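Local atomic coordinates of eukaryotic translation initiation factor 2A (Schizosaccharomyces pombe, PDB entry 3WJ9), a protein that probably directs methionyl-tRNAi to 40S ribosomal subunits in a codon-dependent manner, early in the translation of a small number of mRNAs. Residues Leu17-Ala20 and Ser21-Tyr24; Ile316-Asn320 and Ser321-Leu325. All blocks are in the same frame, centred on the assembly; numbering follows the deposited sequence.

Contact 1: Leu17-Ala20 and Ser21-Tyr24; sequences LVNA and SENY
The backbone folds back on Asn19 O, which takes the amide of Glu22 (N to O 2.8 Å) in a type I turn and, more weakly, the amide of Tyr24 (N to O 3.1 Å). The Glu22 N-H comes to that carbonyl from well above its plane, about 55° out. Asn23 and Tyr24 both have left-handed backbone angles, and these bring the chain back alongside the strand it has just left. Tyr24 then lays its ring against Ala20: CA of Ala20 sits over one face, 3.9 Å from the ring centroid and near the normal, a CH-pi contact, while Ala20 CB touches CE2 at 3.6 Å. At the ring edge comes Val18 CG1, the branch anti to its own backbone N (chi1 177°), which also packs on Tyr24 CB at 3.6 Å. Phe394 stacks on the same tyrosine ring. With an alanine in place of Tyr24, Ala20 would probably lose the ring over its CA and CB and Phe394 its stacking partner, leaving Val18 CG1 only the backbone and CB to pack on. On another side of the turn Asn19 and Glu22 run side by side, ND2 3.1 Å from OE2, with amide and carboxylate planes 47° apart; Lys4 forms a long, weak ion pair with the same carboxylate. This is a tight turn at the end of an outer strand, 15-19, in the sheet where the first strands of this N-terminal beta-propeller part of the protein meet its last, 401-406, consistent with the Velcro-type closure known from many propellers.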
loop_
_atom_site.group_PDB
_atom_site.type_symbol
_atom_site.label_atom_id
_atom_site.label_comp_id
_atom_site.label_asym_id
_atom_site.label_seq_id
_atom_site.Cartn_x
_atom_site.Cartn_y
_atom_site.Cartn_z
ATOM N N LEU A 17 17.946 3.147 10.360
ATOM C CA LEU A 17 17.000 2.249 10.999
ATOM C C LEU A 17 17.142 2.426 12.506
ATOM O O LEU A 17 18.232 2.704 12.999
ATOM C CB LEU A 17 17.255 0.801 10.566
ATOM C CG LEU A 17 17.512 0.628 9.062
ATOM C CD1 LEU A 17 17.714 -0.834 8.683
ATOM C CD2 LEU A 17 16.388 1.245 8.243
ATOM N N VAL A 18 16.039 2.300 13.236
ATOM C CA VAL A 18 16.050 2.566 14.671
ATOM C C VAL A 18 15.366 1.453 15.455
ATOM O O VAL A 18 14.169 1.221 15.294
ATOM C CB VAL A 18 15.354 3.909 15.000
ATOM C CG1 VAL A 18 15.317 4.138 16.496
ATOM C CG2 VAL A 18 16.052 5.065 14.306
ATOM N N ASN A 19 16.128 0.763 16.299
ATOM C CA ASN A 19 15.560 -0.262 17.163
ATOM C C ASN A 19 15.037 0.363 18.454
ATOM O O ASN A 19 15.808 0.652 19.370
ATOM C CB ASN A 19 16.597 -1.348 17.464
ATOM C CG ASN A 19 16.938 -2.183 16.244
ATOM O OD1 ASN A 19 16.097 -2.398 15.373
ATOM N ND2 ASN A 19 18.175 -2.660 16.177
ATOM N N ALA A 20 13.724 0.572 18.515
ATOM C CA ALA A 20 13.095 1.280 19.627
ATOM C C ALA A 20 13.230 0.527 20.948
ATOM O O ALA A 20 13.183 1.131 22.021
ATOM C CB ALA A 20 11.629 1.542 19.320
ATOM N N SER A 21 13.388 -0.790 20.867
ATOM C CA SER A 21 13.602 -1.606 22.056
ATOM C C SER A 21 15.035 -1.455 22.559
ATOM O O SER A 21 15.346 -1.816 23.692
ATOM C CB SER A 21 13.308 -3.077 21.765
ATOM O OG SER A 21 14.416 -3.698 21.136
ATOM N N GLU A 22 15.913 -0.877 21.744
ATOM C CA GLU A 22 17.356 -0.835 22.035
ATOM C C GLU A 22 17.911 0.499 22.564
ATOM O O GLU A 22 19.111 0.755 22.487
ATOM C CB GLU A 22 18.159 -1.285 20.812
ATOM C CG GLU A 22 18.515 -2.761 20.822
ATOM C CD GLU A 22 19.126 -3.227 19.514
ATOM O OE1 GLU A 22 20.212 -2.731 19.153
ATOM O OE2 GLU A 22 18.520 -4.093 18.850
ATOM N N ASN A 23 17.025 1.349 23.066
ATOM C CA ASN A 23 17.290 2.767 23.314
ATOM C C ASN A 23 17.474 3.543 22.013
ATOM O O ASN A 23 18.274 4.479 21.935
ATOM C CB ASN A 23 18.511 2.942 24.219
ATOM C CG ASN A 23 18.249 2.493 25.644
ATOM O OD1 ASN A 23 19.165 2.087 26.358
ATOM N ND2 ASN A 23 16.989 2.562 26.064
ATOM N N TYR A 24 16.735 3.114 20.994
ATOM C CA TYR A 24 16.646 3.799 19.709
ATOM C C TYR A 24 17.984 3.904 18.985
ATOM O O TYR A 24 18.363 4.971 18.504
ATOM C CB TYR A 24 16.027 5.184 19.907
ATOM C CG TYR A 24 14.615 5.098 20.432
ATOM C CD1 TYR A 24 14.368 4.958 21.790
ATOM C CD2 TYR A 24 13.528 5.120 19.569
ATOM C CE1 TYR A 24 13.082 4.861 22.279
ATOM C CE2 TYR A 24 12.236 5.021 20.048
ATOM C CZ TYR A 24 12.019 4.896 21.404
ATOM O OH TYR A 24 10.735 4.800 21.888
#

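Contact 2: Ile316-Asn320 and Ser321-Leu325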
loop_
_atom_site.group_PDB
_atom_site.type_symbol
_atom_site.label_atom_id
_atom_site.label_comp_id
_atom_site.label_asym_id
_atom_site.label_seq_id
_atom_site.Cartn_x
_atom_site.Cartn_y
_atom_site.Cartn_z
ATOM N N ILE A 316 -8.130 3.250 10.183
ATOM C CA ILE A 316 -7.098 2.212 10.170
ATOM C C ILE A 316 -7.408 1.098 11.171
ATOM O O ILE A 316 -7.730 1.367 12.328
ATOM C CB ILE A 316 -5.695 2.786 10.491
ATOM C CG1 ILE A 316 -5.325 3.915 9.526
ATOM C CG2 ILE A 316 -4.642 1.688 10.433
ATOM C CD1 ILE A 316 -4.015 4.602 9.852
ATOM N N PHE A 317 -7.316 -0.150 10.722
ATOM C CA PHE A 317 -7.462 -1.296 11.612
ATOM C C PHE A 317 -6.098 -1.736 12.134
ATOM O O PHE A 317 -5.102 -1.682 11.411
ATOM C CB PHE A 317 -8.152 -2.462 10.898
ATOM C CG PHE A 317 -9.625 -2.256 10.666
ATOM C CD1 PHE A 317 -10.073 -1.546 9.566
ATOM C CD2 PHE A 317 -10.559 -2.778 11.545
ATOM C CE1 PHE A 317 -11.424 -1.360 9.344
ATOM C CE2 PHE A 317 -11.912 -2.595 11.332
ATOM C CZ PHE A 317 -12.345 -1.884 10.230
ATOM N N SER A 318 -6.051 -2.163 13.391
ATOM C CA SER A 318 -4.825 -2.704 13.966
ATOM C C SER A 318 -4.529 -4.065 13.347
ATOM O O SER A 318 -5.453 -4.789 12.979
ATOM C CB SER A 318 -4.941 -2.826 15.487
ATOM O OG SER A 318 -5.978 -3.725 15.848
ATOM N N PRO A 319 -3.237 -4.406 13.211
ATOM C CA PRO A 319 -2.792 -5.697 12.676
ATOM C C PRO A 319 -3.426 -6.892 13.383
ATOM O O PRO A 319 -3.675 -7.917 12.747
ATOM C CB PRO A 319 -1.283 -5.666 12.918
ATOM C CG PRO A 319 -0.937 -4.234 12.829
ATOM C CD PRO A 319 -2.102 -3.497 13.440
ATOM N N ASN A 320 -3.686 -6.762 14.680
ATOM C CA ASN A 320 -4.290 -7.849 15.443
ATOM C C ASN A 320 -5.812 -7.856 15.321
ATOM O O ASN A 320 -6.489 -8.643 15.983
ATOM C CB ASN A 320 -3.874 -7.767 16.917
ATOM C CG ASN A 320 -4.507 -6.594 17.647
ATOM O OD1 ASN A 320 -4.968 -5.632 17.031
ATOM N ND2 ASN A 320 -4.526 -6.669 18.973
ATOM N N SER A 321 -6.331 -6.966 14.478
ATOM C CA SER A 321 -7.768 -6.843 14.230
ATOM C C SER A 321 -8.583 -6.571 15.491
ATOM O O SER A 321 -9.787 -6.823 15.519
ATOM C CB SER A 321 -8.304 -8.103 13.544
ATOM O OG SER A 321 -7.831 -8.202 12.213
ATOM N N ARG A 322 -7.935 -6.054 16.531
ATOM C CA ARG A 322 -8.638 -5.742 17.769
ATOM C C ARG A 322 -8.988 -4.260 17.855
ATOM O O ARG A 322 -10.089 -3.897 18.264
ATOM C CB ARG A 322 -7.805 -6.147 18.988
ATOM C CG ARG A 322 -8.516 -5.894 20.311
ATOM C CD ARG A 322 -7.575 -5.984 21.499
ATOM N NE ARG A 322 -8.261 -5.678 22.752
ATOM C CZ ARG A 322 -7.648 -5.501 23.918
ATOM N NH1 ARG A 322 -6.328 -5.595 23.997
ATOM N NH2 ARG A 322 -8.356 -5.226 25.005
ATOM N N TYR A 323 -8.044 -3.410 17.465
ATOM C CA TYR A 323 -8.210 -1.967 17.603
ATOM C C TYR A 323 -8.588 -1.294 16.290
ATOM O O TYR A 323 -8.179 -1.728 15.214
ATOM C CB TYR A 323 -6.930 -1.338 18.152
ATOM C CG TYR A 323 -6.424 -1.997 19.413
ATOM C CD1 TYR A 323 -7.142 -1.912 20.597
ATOM C CD2 TYR A 323 -5.226 -2.698 19.420
ATOM C CE1 TYR A 323 -6.688 -2.512 21.751
ATOM C CE2 TYR A 323 -4.760 -3.301 20.575
ATOM C CZ TYR A 323 -5.497 -3.204 21.737
ATOM O OH TYR A 323 -5.042 -3.802 22.889
ATOM N N ILE A 324 -9.374 -0.227 16.389
ATOM C CA ILE A 324 -9.773 0.552 15.224
ATOM C C ILE A 324 -9.408 2.022 15.416
ATOM O O ILE A 324 -9.805 2.644 16.402
ATOM C CB ILE A 324 -11.287 0.418 14.946
ATOM C CG1 ILE A 324 -11.681 -1.059 14.840
ATOM C CG2 ILE A 324 -11.663 1.160 13.679
ATOM C CD1 ILE A 324 -13.156 -1.287 14.581
ATOM N N LEU A 325 -8.646 2.570 14.472
ATOM C CA LEU A 325 -8.169 3.945 14.567
ATOM C C LEU A 325 -9.025 4.884 13.723
ATOM O O LEU A 325 -9.475 4.519 12.637
ATOM C CB LEU A 325 -6.698 4.024 14.137
ATOM C CG LEU A 325 -5.926 5.339 14.288
ATOM C CD1 LEU A 325 -4.469 5.045 14.586
ATOM C CD2 LEU A 325 -6.034 6.194 13.034
#
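A beta hairpin of the third WD repeat, strands 314-317 and 323-327 of a four-stranded propeller blade, holds Ile316 against Leu325 and Phe317 against Ile324. Ile316 and Leu325 form the antiparallel hydrogen-bonded pair, with Leu325 N to Ile316 O at 2.6 Å and Ile316 N to Leu325 O at 3.1 Å. The last rung is Ser318 N to Tyr323 O, 2.8 Å. Beyond it the pattern changes: Ser318 O turns to Ser321 N to close a type I turn, and Ser318 OG takes over as acceptor for Tyr323 N at 2.6 Å. A chi1 of 62° sets that hydroxyl between the backbone N and the carbonyl carbon, from where it can reach across the loop and also donate to Asn320 OD1. The same OD1 receives Arg322 N at 3.0 Å in an Asx turn, the donor standing 70° out of the amide plane. Arg322 extends away from the loop to a salt bridge with Asp340, and Ser321 OG bonds Asn277. On one face of the hairpin, Ile316 and Leu325 lie side by side, and Leu325 reaches Cys359 and Phe361 in strand 358-361. The other face carries Phe317 and Ile324, which both touch Ile296; there Ile324 CD1 rests 3.7 Å from CE2 of the Phe317 ring.

From the N terminus the chain runs through strands 6-11 and 15-19, and contact 1 closes the turn that leaves the second of them. Nearly 300 residues later, contact 2 closes the loop of a hairpin within WD 3. The two lie in series, neither nested nor crossing. They do not touch: their centres are 23 Å apart and their nearest atoms about 15 Å. What relates them is the sheet of strands 358-361, 367-372, 382-387 and 392-397. Contact 2 packs on its first strand, 358-361, whereas contact 1 stacks on Phe394 in its last, so both border the same blade of the propeller.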